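Local coordinates for 2-hydroxyisobutyryl-CoA mutase large subunit (Aquincola tertiaricarbonis, PDB 4R3U), which forms, together with a small cobalamin-binding subunit, the B12-dependent mutase that interconverts 2-hydroxyisobutyryl-CoA and (S)-3-hydroxybutyryl-CoA, at residues A[94-99]-A[398-403]; A[132-137]-A[219-224]; A[178-183]-A[207-212]. All coordinates share one frame; numbering follows the deposited sequence.

Contact 1 (A[94-99]-A[398-403]). With 3HC (3-hydroxybutanoyl-coenzyme A), chain E.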
# COMPACT_ATOMS: atom_id res chain seq x y z
N ARG A 94 1.03 13.64 18.05
CA ARG A 94 0.67 14.42 16.87
C ARG A 94 1.04 13.68 15.60
O ARG A 94 2.21 13.34 15.40
CB ARG A 94 1.32 15.82 16.87
CG ARG A 94 1.01 16.67 18.10
CD ARG A 94 -0.26 17.47 17.99
NE ARG A 94 -0.39 18.42 19.10
CZ ARG A 94 0.15 19.64 19.13
NH1 ARG A 94 0.88 20.08 18.10
NH2 ARG A 94 -0.03 20.42 20.18
N THR A 95 0.03 13.46 14.71
CA THR A 95 0.22 12.81 13.41
C THR A 95 1.09 13.71 12.49
O THR A 95 1.04 14.93 12.62
CB THR A 95 -1.17 12.61 12.72
OG1 THR A 95 -2.03 11.92 13.60
CG2 THR A 95 -1.09 11.83 11.41
N TRP A 96 1.78 13.12 11.51
CA TRP A 96 2.49 13.92 10.51
C TRP A 96 1.47 14.85 9.82
O TRP A 96 0.27 14.55 9.79
CB TRP A 96 3.19 12.98 9.47
CG TRP A 96 2.25 12.09 8.72
CD1 TRP A 96 1.62 12.37 7.54
CD2 TRP A 96 1.75 10.82 9.16
NE1 TRP A 96 0.77 11.34 7.20
CE2 TRP A 96 0.83 10.37 8.18
CE3 TRP A 96 2.02 9.99 10.27
CZ2 TRP A 96 0.15 9.14 8.28
CZ3 TRP A 96 1.36 8.76 10.36
CH2 TRP A 96 0.44 8.34 9.38
N THR A 97 1.93 15.97 9.28
CA THR A 97 1.06 16.87 8.55
C THR A 97 0.75 16.22 7.19
O THR A 97 1.65 15.73 6.50
CB THR A 97 1.70 18.26 8.39
OG1 THR A 97 2.19 18.73 9.65
CG2 THR A 97 0.73 19.30 7.88
N MET A 98 -0.54 16.15 6.86
CA MET A 98 -1.00 15.65 5.58
C MET A 98 -1.12 16.95 4.79
O MET A 98 -2.06 17.75 4.99
CB MET A 98 -2.32 14.90 5.75
CG MET A 98 -2.20 13.79 6.78
SD MET A 98 -3.60 12.69 6.83
CE MET A 98 -3.10 11.62 8.17
N ARG A 99 -0.04 17.23 4.06
CA ARG A 99 0.18 18.48 3.34
C ARG A 99 0.40 18.23 1.83
O ARG A 99 1.52 17.93 1.37
CB ARG A 99 1.37 19.18 3.98
CG ARG A 99 1.62 20.57 3.45
CD ARG A 99 2.99 21.10 3.85
NE ARG A 99 3.23 21.04 5.29
CZ ARG A 99 2.77 21.93 6.16
NH1 ARG A 99 2.01 22.94 5.76
NH2 ARG A 99 3.05 21.80 7.45
N ARG A 398 -6.72 9.89 1.41
CA ARG A 398 -7.30 8.67 1.98
C ARG A 398 -6.22 7.64 2.29
O ARG A 398 -6.32 6.92 3.30
CB ARG A 398 -8.39 8.08 1.06
CG ARG A 398 -9.64 8.94 0.86
CD ARG A 398 -10.49 9.14 2.11
NE ARG A 398 -11.55 10.12 1.85
CZ ARG A 398 -11.49 11.41 2.17
NH1 ARG A 398 -10.42 11.90 2.79
NH2 ARG A 398 -12.50 12.22 1.89
N THR A 399 -5.17 7.60 1.44
CA THR A 399 -3.99 6.75 1.59
C THR A 399 -3.33 7.03 2.94
O THR A 399 -3.10 6.09 3.73
CB THR A 399 -3.01 6.96 0.40
OG1 THR A 399 -3.71 6.74 -0.84
CG2 THR A 399 -1.79 6.07 0.47
N GLN A 400 -3.06 8.31 3.22
CA GLN A 400 -2.42 8.77 4.45
C GLN A 400 -3.29 8.44 5.67
O GLN A 400 -2.80 7.90 6.66
CB GLN A 400 -2.11 10.29 4.35
CG GLN A 400 -0.93 10.61 3.42
CD GLN A 400 -0.43 12.03 3.56
OE1 GLN A 400 0.06 12.45 4.62
NE2 GLN A 400 -0.49 12.81 2.48
N GLN A 401 -4.59 8.77 5.58
CA GLN A 401 -5.63 8.56 6.61
C GLN A 401 -5.83 7.09 6.96
O GLN A 401 -6.08 6.82 8.11
CB GLN A 401 -6.94 9.23 6.20
CG GLN A 401 -6.78 10.75 6.06
CD GLN A 401 -7.79 11.37 5.11
OE1 GLN A 401 -8.53 10.68 4.38
NE2 GLN A 401 -7.83 12.68 5.09
N ILE A 402 -5.67 6.15 6.00
CA ILE A 402 -5.74 4.71 6.22
C ILE A 402 -4.52 4.25 7.02
O ILE A 402 -4.66 3.45 7.96
CB ILE A 402 -5.98 3.93 4.88
CG1 ILE A 402 -7.51 3.92 4.55
CG2 ILE A 402 -5.43 2.48 4.92
CD1 ILE A 402 -7.85 3.82 3.18
N ILE A 403 -3.31 4.73 6.64
CA ILE A 403 -2.06 4.41 7.32
C ILE A 403 -2.12 4.93 8.75
O ILE A 403 -1.77 4.22 9.69
CB ILE A 403 -0.83 4.93 6.52
CG1 ILE A 403 -0.67 4.17 5.20
CG2 ILE A 403 0.48 4.85 7.34
CD1 ILE A 403 0.26 4.81 4.26
N1A 3HC E . 4.43 16.20 20.42
C2A 3HC E . 4.34 17.63 20.81
N3A 3HC E . 4.42 18.52 19.65
C4A 3HC E . 4.56 18.04 18.39
C5A 3HC E . 4.64 16.72 18.13
C6A 3HC E . 4.60 15.83 19.14
N6A 3HC E . 4.69 14.53 18.83
N7A 3HC E . 4.76 16.58 16.81
C8A 3HC E . 4.74 17.79 16.25
N9A 3HC E . 4.65 18.69 17.23
C1B 3HC E . 4.59 20.18 17.13
C2B 3HC E . 5.87 20.77 16.57
O2B 3HC E . 6.84 21.01 17.61
C3B 3HC E . 5.38 22.07 15.95
O3B 3HC E . 5.22 23.10 16.95
P3B 3HC E . 5.72 24.62 16.74
O7A 3HC E . 4.93 25.07 15.57
O8A 3HC E . 5.32 25.25 18.03
O9A 3HC E . 7.17 24.46 16.54
C4B 3HC E . 3.99 21.70 15.42
O4B 3HC E . 3.55 20.54 16.20
C5B 3HC E . 4.03 21.39 13.91
O5B 3HC E . 4.68 20.12 13.68
P1A 3HC E . 6.06 19.95 12.84
O1A 3HC E . 6.88 21.20 12.87
O2A 3HC E . 6.70 18.69 13.25
O3A 3HC E . 5.37 19.69 11.37
P2A 3HC E . 5.14 20.78 10.18
O4A 3HC E . 4.43 20.09 9.09
O5A 3HC E . 4.57 22.04 10.71
O6A 3HC E . 6.63 21.07 9.76
CBP 3HC E . 8.67 20.92 8.46
CCP 3HC E . 7.49 20.14 9.07
CDP 3HC E . 9.51 21.44 9.63
CEP 3HC E . 9.55 19.96 7.64
CAP 3HC E . 8.17 22.12 7.59
OAP 3HC E . 9.22 22.97 7.08
C9P 3HC E . 7.11 21.79 6.50
O9P 3HC E . 5.90 21.78 6.76
N8P 3HC E . 7.58 21.61 5.25
C7P 3HC E . 6.67 21.37 4.12
C6P 3HC E . 7.42 21.46 2.81
C5P 3HC E . 6.54 21.11 1.60
O5P 3HC E . 5.38 20.70 1.72
N4P 3HC E . 7.15 21.30 0.43
C3P 3HC E . 6.51 21.01 -0.84
C2P 3HC E . 7.59 20.76 -1.85
S1P 3HC E . 6.91 20.29 -3.47
C1 3HC E . 8.48 20.14 -4.35
O1 3HC E . 9.41 20.93 -4.21
C2 3HC E . 8.66 18.90 -5.23
C3 3HC E . 7.93 19.03 -6.57
O3 3HC E . 6.55 19.27 -6.34
C4 3HC E . 8.54 20.15 -7.43
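W96 NE1 donates to Q400 OE1 at 2.9 Å, the only hydrogen bond between residues 94-99 and 398-403. The acceptor sits at the edge of the indole, and the ring and amide planes are only 18° apart. NE1 lies in the carbonyl plane on a lone pair of the amide oxygen, though the bond is bent (N-H...O 135°). The amide nitrogen of Q400 is bonded in turn to T378 and the backbone of L376, which fixes the amide's rotation.

Van der Waals packing fills in around this bond. M98 runs past Q400 in the opposite direction; its CG, anti to the carbonyl carbon (chi1 -55°), comes 3.4 Å from Q400 OE1, and its SD rests 3.8 Å from Q401 CG. The apolar pair is W96 CH2 with I403 CG2 at 4.0 Å, while T95 CG2 covers the centre of one indole face.

Polar contacts lie with the coenzyme A part of 3HC. R99 NH2 donates to the phosphate oxygen O4A at 2.7 Å, and T97 OG1 lies equally close to that oxygen. The residues facing the helix are thus largely apolar and those facing the coenzyme polar or cationic, consistent with a strand that binds pyrophosphate while seated on a buried helix.

Contact 2 (A[132-137]-A[219-224]); sequences PTLMGY and QKEYIY
K220 is the residue at which the chain leaves helix 213-219 with positive phi, and M135 CE packs 3.8 Å from K220 O. The ammonium of K220 leads away to salt bridges with E569 and with D30 of the small subunit.

E221 follows and meets two residues of helix 131-135. Its CA is 3.8 Å from M135 SD, the two side chains crossing at about a right angle. Its carboxylate spreads over the branched end of L134, with OE2 3.4 Å from L134 CD1 and OE1 3.5 Å from L134 CD2. These are van der Waals contacts; OE1 takes its hydrogen bond from N180 ND2. An alanine in place of L134, keeping only CB, would probably open a gap beside the E221 carboxylate, losing the methyls that touch it and weakening the packing on cobalamin.

At Y222 it is the backbone that takes part, its carbonyl oxygen 3.7 Å from M135 CE. In M135, chi2 (-46°) sets SD against E221 and chi3 (-80°) turns CE to the carbonyl oxygens of K220 and Y222.

I223 closes the contact: CG1 lies 3.5 Å from M135 O, and CD1 packs 3.8 Å from G136 CA, where a side chain would collide with it. G136, with phi 86°, ends helix 131-135 in a Schellman motif, and L134, Q219 and E221 line the cobalamin pocket. A short helix after strand 125-128 thus meets the loop after helix 213-219 on the C-terminal side of the TIM-barrel strands, where cobalamin is bound.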
# COMPACT_ATOMS: atom_id res chain seq x y z
N PRO A 132 7.05 31.35 -14.43
CA PRO A 132 7.45 32.77 -14.29
C PRO A 132 7.80 33.14 -12.84
O PRO A 132 8.89 33.68 -12.59
CB PRO A 132 6.22 33.53 -14.81
CG PRO A 132 5.61 32.60 -15.79
CD PRO A 132 5.80 31.22 -15.21
N THR A 133 6.94 32.77 -11.88
CA THR A 133 7.08 33.02 -10.45
C THR A 133 8.34 32.36 -9.87
O THR A 133 9.08 32.99 -9.12
CB THR A 133 5.77 32.62 -9.73
OG1 THR A 133 4.70 33.34 -10.32
CG2 THR A 133 5.80 32.87 -8.23
N LEU A 134 8.58 31.09 -10.25
CA LEU A 134 9.74 30.30 -9.83
C LEU A 134 11.05 30.91 -10.35
O LEU A 134 12.07 30.92 -9.63
CB LEU A 134 9.60 28.85 -10.32
CG LEU A 134 8.55 27.97 -9.60
CD1 LEU A 134 8.38 26.63 -10.32
CD2 LEU A 134 8.87 27.78 -8.12
N MET A 135 11.00 31.46 -11.57
CA MET A 135 12.12 32.06 -12.29
C MET A 135 12.31 33.56 -12.04
O MET A 135 13.25 34.15 -12.56
CB MET A 135 12.02 31.70 -13.80
CG MET A 135 12.06 30.21 -14.09
SD MET A 135 13.34 29.30 -13.21
CE MET A 135 14.86 29.63 -14.18
N GLY A 136 11.42 34.16 -11.25
CA GLY A 136 11.50 35.57 -10.86
C GLY A 136 10.88 36.58 -11.80
O GLY A 136 11.17 37.77 -11.70
N TYR A 137 10.01 36.12 -12.70
CA TYR A 137 9.36 36.97 -13.69
C TYR A 137 7.93 37.27 -13.36
O TYR A 137 7.21 36.44 -12.78
CB TYR A 137 9.38 36.32 -15.09
CG TYR A 137 10.76 36.05 -15.66
CD1 TYR A 137 11.56 37.10 -16.11
CD2 TYR A 137 11.22 34.75 -15.84
CE1 TYR A 137 12.81 36.86 -16.66
CE2 TYR A 137 12.48 34.50 -16.36
CZ TYR A 137 13.27 35.55 -16.80
OH TYR A 137 14.51 35.30 -17.35
N GLN A 219 17.21 21.14 -9.21
CA GLN A 219 15.92 21.66 -9.67
C GLN A 219 15.94 22.71 -10.80
O GLN A 219 14.96 22.85 -11.54
CB GLN A 219 14.97 21.98 -8.50
CG GLN A 219 13.59 22.44 -8.99
CD GLN A 219 12.53 22.33 -7.96
OE1 GLN A 219 11.53 21.66 -8.20
NE2 GLN A 219 12.71 22.98 -6.81
N LYS A 220 17.09 23.37 -10.97
CA LYS A 220 17.39 24.32 -12.05
C LYS A 220 16.59 25.66 -12.06
O LYS A 220 16.40 26.28 -13.12
CB LYS A 220 17.43 23.60 -13.41
CG LYS A 220 18.20 22.28 -13.39
CD LYS A 220 19.70 22.44 -13.12
CE LYS A 220 20.42 21.13 -13.11
NZ LYS A 220 21.20 20.93 -14.34
N GLU A 221 16.18 26.12 -10.86
CA GLU A 221 15.50 27.40 -10.70
C GLU A 221 16.50 28.36 -10.09
O GLU A 221 16.83 28.24 -8.92
CB GLU A 221 14.24 27.29 -9.82
CG GLU A 221 13.26 26.23 -10.28
CD GLU A 221 12.15 25.91 -9.32
OE1 GLU A 221 12.10 26.53 -8.23
OE2 GLU A 221 11.34 25.00 -9.63
N TYR A 222 17.05 29.26 -10.88
CA TYR A 222 18.03 30.23 -10.41
C TYR A 222 17.92 31.54 -11.17
O TYR A 222 17.42 31.57 -12.30
CB TYR A 222 19.47 29.68 -10.47
CG TYR A 222 19.78 28.78 -11.65
CD1 TYR A 222 19.71 29.26 -12.95
CD2 TYR A 222 20.16 27.46 -11.45
CE1 TYR A 222 20.01 28.43 -14.04
CE2 TYR A 222 20.45 26.62 -12.53
CZ TYR A 222 20.39 27.12 -13.83
OH TYR A 222 20.68 26.31 -14.90
N ILE A 223 18.34 32.63 -10.53
CA ILE A 223 18.29 33.96 -11.11
C ILE A 223 19.71 34.52 -11.16
O ILE A 223 20.22 34.82 -12.23
CB ILE A 223 17.29 34.91 -10.35
CG1 ILE A 223 15.87 34.29 -10.23
CG2 ILE A 223 17.23 36.28 -11.03
CD1 ILE A 223 14.90 34.93 -9.23
N TYR A 224 20.36 34.63 -10.01
CA TYR A 224 21.67 35.23 -9.82
C TYR A 224 22.76 34.19 -9.67
O TYR A 224 22.45 33.03 -9.38
CB TYR A 224 21.64 36.11 -8.54
CG TYR A 224 20.44 37.03 -8.50
CD1 TYR A 224 20.32 38.10 -9.39
CD2 TYR A 224 19.38 36.78 -7.62
CE1 TYR A 224 19.20 38.92 -9.38
CE2 TYR A 224 18.25 37.60 -7.60
CZ TYR A 224 18.17 38.68 -8.48
OH TYR A 224 17.07 39.50 -8.49

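Contact 3 (A[178-183]-A[207-212]); sequences TINPSA and TVQADI. With 3KK (S-{(3R,5R,9R)-1-[(2R,3S,4R,5R)-5-(6-amino-9H-purin-9-yl)-4-hydroxy-3-(phosphonooxy)tetrahydrofuran-2-yl]-3,5,9-trihydroxy-8,8-dimethyl-3,5-dioxido-10,14-dioxo-2,4,6-trioxa-11,15-diaza-3lambda~5~,5lambda~5~-diphosphaheptadecan-17-yl} 2-hydroxy-2-methylpropanethioate), chain F.
Q209 reaches from beside the one backbone hydrogen bond between the segments to the thioester of the bound 2-hydroxyisobutyryl-CoA (3KK). Its CB lies 3.5 Å from I179 O, the carbonyl that accepts that bond from A210 N. CG, anti to the backbone N (chi1 -167°), passes 3.3 Å from N180 OD1. At the tip the amide splits its tasks. OE1 accepts a bond from N180 ND2 at 3.2 Å, the donor tilted 35° from the carbonyl plane, and weaker ones from K214 and Q219; NE2 donates to the thioester oxygen O1 of 3KK, also at 3.2 Å, along an almost linear N-H (168°).

N180 has a further partner: OD1 binds the ammonium of K214. Apolar pairs accompany these bonds: I179 CG2 packs on V208 CG1, A183 CB sits 3.8 Å from A210 CB, and P181 CB meets I212 CD1 at 3.7 Å. Water 1 lies within hydrogen-bonding distance of the carbonyl oxygens of N180 and A210.

N180 thus probably acts as a second-shell residue, helping with K214 and Q219 to hold the Q209 amide so that NE2 meets the substrate, a bond that would probably polarise the thioester carbonyl.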
# COMPACT_ATOMS: atom_id res chain seq x y z
N THR A 178 6.49 26.39 -2.16
CA THR A 178 7.56 25.72 -2.92
C THR A 178 8.19 26.79 -3.84
O THR A 178 7.98 26.79 -5.06
CB THR A 178 7.03 24.55 -3.69
OG1 THR A 178 6.34 23.71 -2.78
CG2 THR A 178 8.11 23.79 -4.41
N ILE A 179 8.92 27.71 -3.22
CA ILE A 179 9.51 28.84 -3.88
C ILE A 179 11.02 28.83 -3.60
O ILE A 179 11.44 28.43 -2.52
CB ILE A 179 8.76 30.15 -3.47
CG1 ILE A 179 9.10 31.36 -4.39
CG2 ILE A 179 8.92 30.47 -1.97
CD1 ILE A 179 8.35 31.41 -5.70
N ASN A 180 11.83 29.16 -4.61
CA ASN A 180 13.27 29.05 -4.48
C ASN A 180 14.11 30.33 -4.72
O ASN A 180 14.31 31.06 -3.74
CB ASN A 180 13.80 27.78 -5.17
CG ASN A 180 13.21 26.53 -4.57
OD1 ASN A 180 13.62 26.10 -3.51
ND2 ASN A 180 12.21 25.95 -5.22
N PRO A 181 14.62 30.68 -5.94
CA PRO A 181 15.43 31.91 -6.05
C PRO A 181 14.69 33.21 -5.66
O PRO A 181 15.33 34.19 -5.28
CB PRO A 181 15.89 31.90 -7.51
CG PRO A 181 14.96 31.01 -8.22
CD PRO A 181 14.54 29.98 -7.24
N SER A 182 13.35 33.21 -5.76
CA SER A 182 12.52 34.37 -5.42
C SER A 182 11.75 34.12 -4.10
O SER A 182 10.75 34.79 -3.82
CB SER A 182 11.57 34.69 -6.57
OG SER A 182 10.77 33.56 -6.88
N ALA A 183 12.26 33.17 -3.27
CA ALA A 183 11.69 32.83 -1.97
C ALA A 183 11.60 34.01 -1.03
O ALA A 183 10.61 34.11 -0.28
CB ALA A 183 12.49 31.72 -1.32
N THR A 207 6.68 27.60 5.85
CA THR A 207 7.94 27.28 5.19
C THR A 207 8.01 27.90 3.78
O THR A 207 7.01 27.98 3.07
CB THR A 207 8.05 25.75 5.01
OG1 THR A 207 7.65 25.06 6.20
CG2 THR A 207 9.44 25.29 4.57
N VAL A 208 9.23 28.32 3.38
CA VAL A 208 9.65 28.68 2.02
C VAL A 208 10.79 27.70 1.77
O VAL A 208 11.60 27.46 2.67
CB VAL A 208 10.06 30.15 1.82
CG1 VAL A 208 8.83 31.05 1.71
CG2 VAL A 208 11.00 30.65 2.92
N GLN A 209 10.76 26.99 0.62
CA GLN A 209 11.79 25.99 0.29
C GLN A 209 13.19 26.62 0.31
O GLN A 209 14.10 26.07 0.94
CB GLN A 209 11.48 25.28 -1.04
CG GLN A 209 12.32 24.04 -1.25
CD GLN A 209 11.72 23.15 -2.29
OE1 GLN A 209 12.02 23.26 -3.50
NE2 GLN A 209 10.80 22.31 -1.85
N ALA A 210 13.35 27.78 -0.37
CA ALA A 210 14.55 28.64 -0.39
C ALA A 210 15.94 28.07 -0.77
O ALA A 210 16.77 28.81 -1.29
CB ALA A 210 14.63 29.45 0.90
N ASP A 211 16.19 26.78 -0.51
CA ASP A 211 17.46 26.09 -0.80
C ASP A 211 17.89 26.24 -2.25
O ASP A 211 17.38 25.55 -3.13
CB ASP A 211 17.38 24.58 -0.42
CG ASP A 211 18.65 23.76 -0.60
OD1 ASP A 211 19.66 24.32 -1.12
OD2 ASP A 211 18.63 22.58 -0.25
N ILE A 212 18.85 27.12 -2.47
CA ILE A 212 19.39 27.40 -3.80
C ILE A 212 20.49 26.43 -4.26
O ILE A 212 20.61 26.17 -5.45
CB ILE A 212 19.76 28.89 -3.96
CG1 ILE A 212 19.74 29.34 -5.42
CG2 ILE A 212 21.09 29.25 -3.24
CD1 ILE A 212 18.37 29.58 -5.98
C4 3KK F . 8.52 20.99 -7.02
C3 3KK F . 7.85 20.06 -6.02
C2 3KK F . 8.22 18.60 -6.31
O3 3KK F . 6.45 20.21 -6.16
C1 3KK F . 8.24 20.39 -4.57
O1 3KK F . 9.39 20.69 -4.24
S1P 3KK F . 6.88 20.29 -3.45
C2P 3KK F . 7.62 20.77 -1.86
C3P 3KK F . 6.53 21.02 -0.84
N4P 3KK F . 7.17 21.30 0.43
C5P 3KK F . 6.55 21.11 1.60
O5P 3KK F . 5.39 20.70 1.72
C6P 3KK F . 7.43 21.46 2.81
C7P 3KK F . 6.67 21.37 4.12
N8P 3KK F . 7.57 21.62 5.25
C9P 3KK F . 7.10 21.78 6.50
O9P 3KK F . 5.90 21.77 6.76
CAP 3KK F . 8.16 22.12 7.59
OAP 3KK F . 9.21 22.97 7.09
CBP 3KK F . 8.67 20.92 8.46
CDP 3KK F . 9.51 21.44 9.63
CEP 3KK F . 9.54 19.96 7.65
CCP 3KK F . 7.49 20.14 9.09
O6A 3KK F . 6.63 21.08 9.76
P2A 3KK F . 5.13 20.79 10.19
O4A 3KK F . 4.43 20.10 9.10
O5A 3KK F . 4.57 22.06 10.71
O3A 3KK F . 5.37 19.71 11.38
P1A 3KK F . 6.07 19.97 12.84
O1A 3KK F . 6.89 21.21 12.87
O2A 3KK F . 6.71 18.70 13.24
O5B 3KK F . 4.69 20.13 13.69
C5B 3KK F . 4.04 21.40 13.93
C4B 3KK F . 4.00 21.70 15.44
O4B 3KK F . 3.55 20.55 16.21
C3B 3KK F . 5.39 22.06 15.96
O3B 3KK F . 5.23 23.10 16.96
P3B 3KK F . 5.73 24.62 16.75
O8A 3KK F . 7.18 24.46 16.53
O7A 3KK F . 4.93 25.07 15.58
O9A 3KK F . 5.34 25.25 18.03
C2B 3KK F . 5.87 20.77 16.59
O2B 3KK F . 6.84 21.01 17.63
C1B 3KK F . 4.59 20.18 17.14
N9A 3KK F . 4.64 18.69 17.25
C8A 3KK F . 4.75 17.79 16.27
N7A 3KK F . 4.76 16.58 16.83
C5A 3KK F . 4.64 16.73 18.15
C4A 3KK F . 4.55 18.05 18.41
N3A 3KK F . 4.42 18.51 19.68
C2A 3KK F . 4.34 17.61 20.76
N1A 3KK F . 4.43 16.23 20.44
C6A 3KK F . 4.59 15.83 19.16
N6A 3KK F . 4.67 14.54 18.85
O HOH W 1 16.31 31.32 -2.05

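In the fold
All three contacts belong to the TIM barrel of the large subunit. Contacts 1 and 3 lie along the acyl-CoA, at the diphosphate and the thioester; contact 2 lies beside cobalamin. Contacts 2 and 3 have centres 10 Å apart and touch: E221 OE1 meets N180 ND2 at 3.1 Å, and T133 O meets S182 OG at 2.9 Å, both probable hydrogen bonds, so N180 probably links the cofactor side to Q209. Contact 1 lies about 25 Å from contact 3 between centres and about 31 Å from contact 2, on the opposite side of the chain's centre. Contacts 1 and 3 share the parallel sheet, and the acyl-CoA bridges them, bound by R99 and T97 in one and Q209 in the other.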